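Long-range contacts in malate dehydrogenase (Porphyromonas gingivalis, PDB 3FI9), which probably catalyses the NAD-dependent interconversion of malate and oxaloacetate: residues A77-S82 with D118-I124; G269-M275 with L303-Y307. All coordinates share one frame; numbering follows the deposited sequence.

Interaction 1. Residues A77-S82 with D118-I124; sequences AKYIVS and DCKHVII
Strands 77-82 and 121-124 are parallel neighbours in the Rossmann-type NAD-binding domain, joined by helix 94-115 in a beta-alpha-beta crossover. The ladder runs from Ile80 N to His121 O, then Ile123 N to Ile80 O (2.9 Å), and closes almost straight with Ser82 N to Ile123 O (2.8 Å, 172° at the hydrogen). At its start, Lys78 O takes Lys120 N at 2.7 Å and, weakly, His121 N, so one carbonyl gathers the incoming turn. Tyr79 leans across the gap and its hydroxyl OH lies 3.1 Å from Lys120 CD, the lysine chain crossing the phenol obliquely before its amine reaches Glu9. From the other face, Ile80 CD1 rests on Cys119 SG at 3.7 Å. Bends at chi2 and chi4 bring Lys78 NZ to Asp118 OD2 in a long, weak salt bridge (3.3 Å); a water donates to Ala77 O and Asp118 OD1 and accepts a weak bond from Lys78 NZ, bridging the pair loosely. Strand 10-14 bonds to the opposite edge of 77-82. Helix 94-115 covers Ile80, Ser82, Val122 and Ile124, while helix 238-251 packs on Val81, His121 and Ile123.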
ATOM      1  N   ALA A  77       1.756   4.656 -23.571  1.00 23.74           N
ATOM      2  CA  ALA A  77       0.779   4.457 -22.469  1.00 22.47           C
ATOM      3  C   ALA A  77      -0.509   3.904 -23.049  1.00 21.66           C
ATOM      4  O   ALA A  77      -1.036   4.474 -23.996  1.00 22.28           O
ATOM      5  CB  ALA A  77       0.501   5.797 -21.744  1.00 22.12           C
ATOM      6  N   LYS A  78      -1.023   2.809 -22.502  1.00 19.90           N
ATOM      7  CA  LYS A  78      -2.356   2.351 -22.843  1.00 19.37           C
ATOM      8  C   LYS A  78      -3.384   2.510 -21.719  1.00 18.25           C
ATOM      9  O   LYS A  78      -4.583   2.426 -21.964  1.00 17.81           O
ATOM     10  CB  LYS A  78      -2.342   0.882 -23.211  1.00 18.83           C
ATOM     11  CG  LYS A  78      -1.596   0.589 -24.565  1.00 21.05           C
ATOM     12  CD  LYS A  78      -2.077   1.496 -25.700  1.00 23.45           C
ATOM     13  CE  LYS A  78      -1.663   0.905 -27.058  1.00 28.31           C
ATOM     14  NZ  LYS A  78      -0.279   1.284 -27.319  1.00 27.22           N
ATOM     15  N   TYR A  79      -2.898   2.645 -20.500  1.00 17.91           N
ATOM     16  CA  TYR A  79      -3.760   2.914 -19.319  1.00 17.06           C
ATOM     17  C   TYR A  79      -3.131   4.022 -18.549  1.00 17.86           C
ATOM     18  O   TYR A  79      -1.908   4.097 -18.429  1.00 18.33           O
ATOM     19  CB  TYR A  79      -3.908   1.670 -18.437  1.00 16.43           C
ATOM     20  CG  TYR A  79      -4.447   0.535 -19.245  1.00 17.90           C
ATOM     21  CD1 TYR A  79      -5.808   0.343 -19.382  1.00 21.01           C
ATOM     22  CD2 TYR A  79      -3.579  -0.305 -19.980  1.00 19.63           C
ATOM     23  CE1 TYR A  79      -6.321  -0.721 -20.182  1.00 21.96           C
ATOM     24  CE2 TYR A  79      -4.072  -1.315 -20.765  1.00 21.70           C
ATOM     25  CZ  TYR A  79      -5.436  -1.534 -20.847  1.00 24.38           C
ATOM     26  OH  TYR A  79      -5.922  -2.546 -21.641  1.00 26.25           O
ATOM     27  N   ILE A  80      -3.974   4.919 -18.028  1.00 17.51           N
ATOM     28  CA  ILE A  80      -3.490   6.040 -17.278  1.00 16.99           C
ATOM     29  C   ILE A  80      -4.377   6.230 -16.073  1.00 17.28           C
ATOM     30  O   ILE A  80      -5.607   6.205 -16.197  1.00 17.45           O
ATOM     31  CB  ILE A  80      -3.589   7.367 -18.087  1.00 18.08           C
ATOM     32  CG1 ILE A  80      -2.682   7.309 -19.333  1.00 17.59           C
ATOM     33  CG2 ILE A  80      -3.176   8.547 -17.183  1.00 16.57           C
ATOM     34  CD1 ILE A  80      -2.884   8.506 -20.286  1.00 21.25           C
ATOM     35  N   VAL A  81      -3.767   6.452 -14.920  1.00 16.43           N
ATOM     36  CA  VAL A  81      -4.527   6.833 -13.735  1.00 15.94           C
ATOM     37  C   VAL A  81      -3.913   8.095 -13.200  1.00 17.20           C
ATOM     38  O   VAL A  81      -2.749   8.097 -12.868  1.00 16.70           O
ATOM     39  CB  VAL A  81      -4.436   5.747 -12.635  1.00 16.28           C
ATOM     40  CG1 VAL A  81      -5.106   6.232 -11.293  1.00 15.62           C
ATOM     41  CG2 VAL A  81      -5.050   4.457 -13.153  1.00 15.16           C
ATOM     42  N   SER A  82      -4.698   9.163 -13.072  1.00 18.17           N
ATOM     43  CA  SER A  82      -4.145  10.425 -12.520  1.00 17.37           C
ATOM     44  C   SER A  82      -4.695  10.921 -11.212  1.00 18.59           C
ATOM     45  O   SER A  82      -5.914  11.133 -11.095  1.00 17.68           O
ATOM     46  CB  SER A  82      -4.283  11.590 -13.512  1.00 18.21           C
ATOM     47  OG  SER A  82      -3.776  12.789 -12.916  1.00 18.38           O
ATOM     48  N   ASP A 118      -4.164   6.605 -28.894  1.00 24.75           N
ATOM     49  CA  ASP A 118      -4.598   5.182 -28.851  1.00 25.04           C
ATOM     50  C   ASP A 118      -4.710   4.549 -27.446  1.00 24.61           C
ATOM     51  O   ASP A 118      -4.912   3.329 -27.323  1.00 23.93           O
ATOM     52  CB  ASP A 118      -3.651   4.295 -29.681  1.00 26.10           C
ATOM     53  CG  ASP A 118      -2.181   4.437 -29.231  1.00 29.68           C
ATOM     54  OD1 ASP A 118      -1.820   5.500 -28.672  1.00 30.74           O
ATOM     55  OD2 ASP A 118      -1.369   3.508 -29.459  1.00 32.04           O
ATOM     56  N   CYS A 119      -4.594   5.367 -26.403  1.00 23.93           N
ATOM     57  CA  CYS A 119      -4.825   4.934 -25.007  1.00 24.22           C
ATOM     58  C   CYS A 119      -6.129   4.161 -24.911  1.00 23.21           C
ATOM     59  O   CYS A 119      -7.091   4.511 -25.591  1.00 24.47           O
ATOM     60  CB  CYS A 119      -4.912   6.189 -24.098  1.00 24.93           C
ATOM     61  SG  CYS A 119      -4.561   5.864 -22.308  1.00 33.33           S
ATOM     62  N   LYS A 120      -6.193   3.127 -24.071  1.00 20.27           N
ATOM     63  CA  LYS A 120      -7.403   2.329 -23.944  1.00 20.67           C
ATOM     64  C   LYS A 120      -8.346   2.902 -22.853  1.00 20.44           C
ATOM     65  O   LYS A 120      -9.547   2.947 -23.028  1.00 21.26           O
ATOM     66  CB  LYS A 120      -7.059   0.863 -23.638  1.00 20.88           C
ATOM     67  CG  LYS A 120      -6.488   0.059 -24.874  1.00 24.58           C
ATOM     68  CD  LYS A 120      -5.826  -1.235 -24.414  1.00 28.15           C
ATOM     69  CE  LYS A 120      -6.285  -2.447 -25.178  1.00 34.92           C
ATOM     70  NZ  LYS A 120      -5.402  -2.743 -26.316  1.00 34.91           N
ATOM     71  N   HIS A 121      -7.790   3.279 -21.715  1.00 17.55           N
ATOM     72  CA  HIS A 121      -8.619   3.796 -20.608  1.00 16.99           C
ATOM     73  C   HIS A 121      -7.913   4.785 -19.727  1.00 15.70           C
ATOM     74  O   HIS A 121      -6.727   4.645 -19.450  1.00 15.12           O
ATOM     75  CB  HIS A 121      -9.123   2.634 -19.720  1.00 15.80           C
ATOM     76  CG  HIS A 121     -10.361   2.978 -18.958  1.00 17.45           C
ATOM     77  ND1 HIS A 121     -11.616   2.839 -19.508  1.00 14.16           N
ATOM     78  CD2 HIS A 121     -10.541   3.494 -17.709  1.00 19.19           C
ATOM     79  CE1 HIS A 121     -12.521   3.258 -18.636  1.00 18.59           C
ATOM     80  NE2 HIS A 121     -11.896   3.679 -17.546  1.00 17.29           N
ATOM     81  N   VAL A 122      -8.660   5.762 -19.207  1.00 15.22           N
ATOM     82  CA  VAL A 122      -8.064   6.785 -18.404  1.00 15.91           C
ATOM     83  C   VAL A 122      -8.992   7.005 -17.218  1.00 15.48           C
ATOM     84  O   VAL A 122     -10.202   7.087 -17.407  1.00 14.56           O
ATOM     85  CB  VAL A 122      -7.991   8.150 -19.171  1.00 16.54           C
ATOM     86  CG1 VAL A 122      -7.403   9.214 -18.254  1.00 16.70           C
ATOM     87  CG2 VAL A 122      -7.164   7.985 -20.421  1.00 16.60           C
ATOM     88  N   ILE A 123      -8.400   7.101 -16.034  1.00 15.58           N
ATOM     89  CA  ILE A 123      -9.135   7.366 -14.781  1.00 15.36           C
ATOM     90  C   ILE A 123      -8.619   8.620 -14.109  1.00 15.32           C
ATOM     91  O   ILE A 123      -7.401   8.772 -13.835  1.00 15.02           O
ATOM     92  CB  ILE A 123      -9.046   6.147 -13.805  1.00 15.02           C
ATOM     93  CG1 ILE A 123      -9.460   4.837 -14.545  1.00 14.48           C
ATOM     94  CG2 ILE A 123      -9.871   6.451 -12.515  1.00 14.91           C
ATOM     95  CD1 ILE A 123      -9.403   3.550 -13.666  1.00 18.43           C
ATOM     96  N   ILE A 124      -9.553   9.528 -13.802  1.00 16.32           N
ATOM     97  CA  ILE A 124      -9.217  10.803 -13.248  1.00 16.56           C
ATOM     98  C   ILE A 124      -9.734  10.807 -11.805  1.00 18.05           C
ATOM     99  O   ILE A 124     -10.912  10.494 -11.590  1.00 18.08           O
ATOM    100  CB  ILE A 124      -9.930  11.896 -14.042  1.00 16.63           C
ATOM    101  CG1 ILE A 124      -9.527  11.871 -15.541  1.00 17.09           C
ATOM    102  CG2 ILE A 124      -9.652  13.255 -13.392  1.00 18.04           C
ATOM    103  CD1 ILE A 124      -8.036  12.101 -15.742  1.00 20.49           C
TER
HETATM  104  O   HOH W   1       0.075   4.548 -26.576  1.00 29.25           O

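Interaction 2. Residues G269-M275 with L303-Y307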
ATOM      1  N   GLY A 269     -33.293  14.102 -19.439  1.00 23.72           N
ATOM      2  CA  GLY A 269     -33.367  14.368 -17.989  1.00 22.94           C
ATOM      3  C   GLY A 269     -32.014  14.487 -17.306  1.00 22.41           C
ATOM      4  O   GLY A 269     -31.882  15.108 -16.248  1.00 22.67           O
ATOM      5  N   PHE A 270     -30.993  13.910 -17.928  1.00 20.91           N
ATOM      6  CA  PHE A 270     -29.623  13.959 -17.380  1.00 20.44           C
ATOM      7  C   PHE A 270     -28.621  14.204 -18.536  1.00 19.72           C
ATOM      8  O   PHE A 270     -27.887  13.326 -18.928  1.00 17.68           O
ATOM      9  CB  PHE A 270     -29.351  12.617 -16.698  1.00 18.84           C
ATOM     10  CG  PHE A 270     -30.255  12.361 -15.522  1.00 19.31           C
ATOM     11  CD1 PHE A 270     -29.963  12.916 -14.286  1.00 19.16           C
ATOM     12  CD2 PHE A 270     -31.420  11.596 -15.661  1.00 20.49           C
ATOM     13  CE1 PHE A 270     -30.801  12.684 -13.190  1.00 21.29           C
ATOM     14  CE2 PHE A 270     -32.281  11.355 -14.544  1.00 20.81           C
ATOM     15  CZ  PHE A 270     -31.960  11.903 -13.328  1.00 20.14           C
ATOM     16  N   GLU A 271     -28.643  15.399 -19.121  1.00 19.97           N
ATOM     17  CA  GLU A 271     -27.929  15.599 -20.374  1.00 20.40           C
ATOM     18  C   GLU A 271     -26.498  16.042 -20.146  1.00 20.29           C
ATOM     19  O   GLU A 271     -26.248  16.841 -19.244  1.00 19.74           O
ATOM     20  CB  GLU A 271     -28.681  16.663 -21.190  1.00 21.65           C
ATOM     21  CG  GLU A 271     -30.134  16.254 -21.502  1.00 22.97           C
ATOM     22  CD  GLU A 271     -31.152  16.644 -20.432  1.00 27.68           C
ATOM     23  OE1 GLU A 271     -30.785  17.137 -19.314  1.00 27.39           O
ATOM     24  OE2 GLU A 271     -32.362  16.428 -20.718  1.00 29.62           O
ATOM     25  N   HIS A 272     -25.561  15.556 -20.976  1.00 20.16           N
ATOM     26  CA  HIS A 272     -24.221  16.209 -21.084  1.00 19.51           C
ATOM     27  C   HIS A 272     -23.501  16.386 -19.772  1.00 19.00           C
ATOM     28  O   HIS A 272     -23.208  17.515 -19.346  1.00 18.42           O
ATOM     29  CB  HIS A 272     -24.357  17.585 -21.748  1.00 19.79           C
ATOM     30  CG  HIS A 272     -24.936  17.518 -23.118  1.00 21.29           C
ATOM     31  ND1 HIS A 272     -26.148  18.095 -23.448  1.00 24.99           N
ATOM     32  CD2 HIS A 272     -24.506  16.876 -24.229  1.00 21.80           C
ATOM     33  CE1 HIS A 272     -26.431  17.830 -24.712  1.00 22.45           C
ATOM     34  NE2 HIS A 272     -25.453  17.094 -25.211  1.00 24.47           N
ATOM     35  N   ILE A 273     -23.206  15.267 -19.105  1.00 18.91           N
ATOM     36  CA  ILE A 273     -22.666  15.374 -17.755  1.00 18.48           C
ATOM     37  C   ILE A 273     -21.808  14.185 -17.419  1.00 17.99           C
ATOM     38  O   ILE A 273     -21.858  13.156 -18.122  1.00 18.77           O
ATOM     39  CB  ILE A 273     -23.849  15.482 -16.718  1.00 18.58           C
ATOM     40  CG1 ILE A 273     -23.373  16.085 -15.408  1.00 19.42           C
ATOM     41  CG2 ILE A 273     -24.545  14.109 -16.529  1.00 17.57           C
ATOM     42  CD1 ILE A 273     -23.095  17.611 -15.536  1.00 17.92           C
ATOM     43  N   MET A 274     -21.009  14.292 -16.359  1.00 19.12           N
ATOM     44  CA  MET A 274     -20.344  13.069 -15.798  1.00 20.93           C
ATOM     45  C   MET A 274     -20.898  12.900 -14.385  1.00 20.08           C
ATOM     46  O   MET A 274     -20.855  13.862 -13.602  1.00 18.54           O
ATOM     47  CB  MET A 274     -18.842  13.279 -15.627  1.00 20.46           C
ATOM     48  CG  MET A 274     -18.086  13.713 -16.858  1.00 25.18           C
ATOM     49  SD  MET A 274     -17.524  12.240 -17.784  1.00 28.93           S
ATOM     50  CE  MET A 274     -16.490  11.523 -16.482  1.00  8.91           C
ATOM     51  N   MET A 275     -21.375  11.695 -14.067  1.00 17.85           N
ATOM     52  CA  MET A 275     -21.995  11.387 -12.771  1.00 18.00           C
ATOM     53  C   MET A 275     -21.544  10.008 -12.318  1.00 16.92           C
ATOM     54  O   MET A 275     -21.286   9.169 -13.164  1.00 18.21           O
ATOM     55  CB  MET A 275     -23.536  11.296 -12.916  1.00 17.84           C
ATOM     56  CG  MET A 275     -24.227  12.618 -12.817  1.00 19.94           C
ATOM     57  SD  MET A 275     -25.998  12.427 -12.615  1.00 15.79           S
ATOM     58  CE  MET A 275     -26.371  11.441 -14.002  1.00 16.04           C
ATOM     59  N   LEU A 303     -31.549  12.093  -7.342  1.00 18.23           N
ATOM     60  CA  LEU A 303     -30.512  12.035  -8.389  1.00 18.67           C
ATOM     61  C   LEU A 303     -30.610  13.250  -9.341  1.00 18.76           C
ATOM     62  O   LEU A 303     -29.596  13.839  -9.726  1.00 18.72           O
ATOM     63  CB  LEU A 303     -30.613  10.727  -9.175  1.00 19.39           C
ATOM     64  CG  LEU A 303     -29.513  10.461 -10.220  1.00 20.60           C
ATOM     65  CD1 LEU A 303     -28.140  10.442  -9.557  1.00 23.66           C
ATOM     66  CD2 LEU A 303     -29.712   9.161 -10.994  1.00 22.22           C
ATOM     67  N   LYS A 304     -31.829  13.630  -9.690  1.00 19.25           N
ATOM     68  CA  LYS A 304     -32.058  14.819 -10.527  1.00 21.47           C
ATOM     69  C   LYS A 304     -31.572  16.087  -9.812  1.00 22.28           C
ATOM     70  O   LYS A 304     -30.946  16.949 -10.424  1.00 22.76           O
ATOM     71  CB  LYS A 304     -33.553  14.915 -10.887  1.00 21.60           C
ATOM     72  CG  LYS A 304     -33.950  16.127 -11.726  1.00 23.32           C
ATOM     73  CD  LYS A 304     -33.049  16.271 -12.969  1.00 24.79           C
ATOM     74  CE  LYS A 304     -33.619  17.329 -13.939  1.00 29.11           C
ATOM     75  NZ  LYS A 304     -32.830  17.458 -15.205  1.00 26.48           N
ATOM     76  N   GLU A 305     -31.840  16.189  -8.506  1.00 23.80           N
ATOM     77  CA  GLU A 305     -31.317  17.277  -7.688  1.00 24.11           C
ATOM     78  C   GLU A 305     -29.781  17.377  -7.764  1.00 23.70           C
ATOM     79  O   GLU A 305     -29.220  18.458  -7.947  1.00 22.14           O
ATOM     80  CB  GLU A 305     -31.664  16.999  -6.219  1.00 26.15           C
ATOM     81  CG  GLU A 305     -33.032  17.374  -5.788  1.00 30.42           C
ATOM     82  CD  GLU A 305     -33.062  18.793  -5.237  1.00 39.57           C
ATOM     83  OE1 GLU A 305     -33.317  19.724  -6.036  1.00 43.66           O
ATOM     84  OE2 GLU A 305     -32.856  18.978  -4.006  1.00 41.64           O
ATOM     85  N   SER A 306     -29.107  16.250  -7.538  1.00 20.89           N
ATOM     86  CA  SER A 306     -27.656  16.169  -7.676  1.00 21.09           C
ATOM     87  C   SER A 306     -27.238  16.566  -9.126  1.00 20.26           C
ATOM     88  O   SER A 306     -26.308  17.400  -9.343  1.00 19.66           O
ATOM     89  CB  SER A 306     -27.210  14.737  -7.313  1.00 20.71           C
ATOM     90  OG  SER A 306     -25.822  14.565  -7.448  1.00 24.35           O
ATOM     91  N   TYR A 307     -27.954  16.025 -10.102  1.00 19.70           N
ATOM     92  CA  TYR A 307     -27.705  16.370 -11.512  1.00 19.88           C
ATOM     93  C   TYR A 307     -27.724  17.913 -11.680  1.00 20.57           C
ATOM     94  O   TYR A 307     -26.820  18.480 -12.283  1.00 21.13           O
ATOM     95  CB  TYR A 307     -28.677  15.691 -12.498  1.00 19.85           C
ATOM     96  CG  TYR A 307     -28.518  16.281 -13.894  1.00 20.76           C
ATOM     97  CD1 TYR A 307     -27.544  15.806 -14.775  1.00 22.45           C
ATOM     98  CD2 TYR A 307     -29.271  17.399 -14.277  1.00 22.85           C
ATOM     99  CE1 TYR A 307     -27.358  16.418 -16.045  1.00 19.83           C
ATOM    100  CE2 TYR A 307     -29.087  18.017 -15.511  1.00 21.66           C
ATOM    101  CZ  TYR A 307     -28.144  17.511 -16.388  1.00 20.81           C
ATOM    102  OH  TYR A 307     -27.985  18.153 -17.600  1.00 20.06           O
TER
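Tyr307 and Lys304, one turn apart on helix 297-319, each give a hydrogen bond to a backbone carbonyl of the 269-275 segment. Tyr307 OH donates to Glu271 O at 2.7 Å, lying in the carbonyl plane on a lone pair. Lys304 NZ donates to Gly269 O, also at 2.7 Å, but from a position tilted out of that carbonyl's plane. The lysine chain starts with CG anti to the backbone N (chi1 178°), bends once at chi2 and then runs extended to the carbonyl. Within the 269-275 segment, Glu271 curls back so that OE2 accepts Gly269 N from above the carboxylate plane, while OE1 lies 3.4 Å from Tyr307 OH.

Phe270, the residue between the two accepting ones, turns its ring toward the helix. Its edge meets the face of Tyr307 in an offset edge-to-face pair, planes at 87° and centroids 5.6 Å apart, with Phe270 CD1 3.5 Å from Tyr307 CB. The same phenol face receives Phe270 CA in a CH-pi contact. Farther along, Phe270 CE1 reaches Leu303 CG at 3.9 Å and also packs against Lys304 CA. At the corner, His272 and Ile273 both face Val265 of strand 261-267 in a G1 beta bulge. Ile273 then sets CG2 at the rim of the phenol, 3.7 Å from Tyr307 CE1, and Met275 SD lies 4.2 Å from both Leu303 CD1 and Tyr307 CB.

In this alpha/beta C-terminal domain, helix 297-319 thus packs on the sheet's edge. Tyr307 is fixed at its hydroxyl, over one face and along its rim, which should restrict ring rotation. Because both cross-segment hydrogen bonds end on main-chain oxygens, the helix side chains directly hold the path of this bent strand segment.

In the fold
Both contacts reach the same mixed sheet, but at different places: interaction 1 joins two inner parallel strands, whereas interaction 2 packs helix 297-319 against strand 270-271, the corner after it and the start of strand 273-277, outermost within this chain. Their centres lie 24 Å apart and they do not touch. Interaction 1 belongs to the NAD-binding domain, interaction 2 to the alpha/beta C-terminal domain. Each is largely buried, with a more exposed polar margin: a lysine-aspartate pair in the first, a lysine and a glutamate in the second. In 77-82 with 118-124 the cohesion is mainly backbone to backbone; in 269-275 with 303-307 side chains supply the donors and aromatic packing fills the interior.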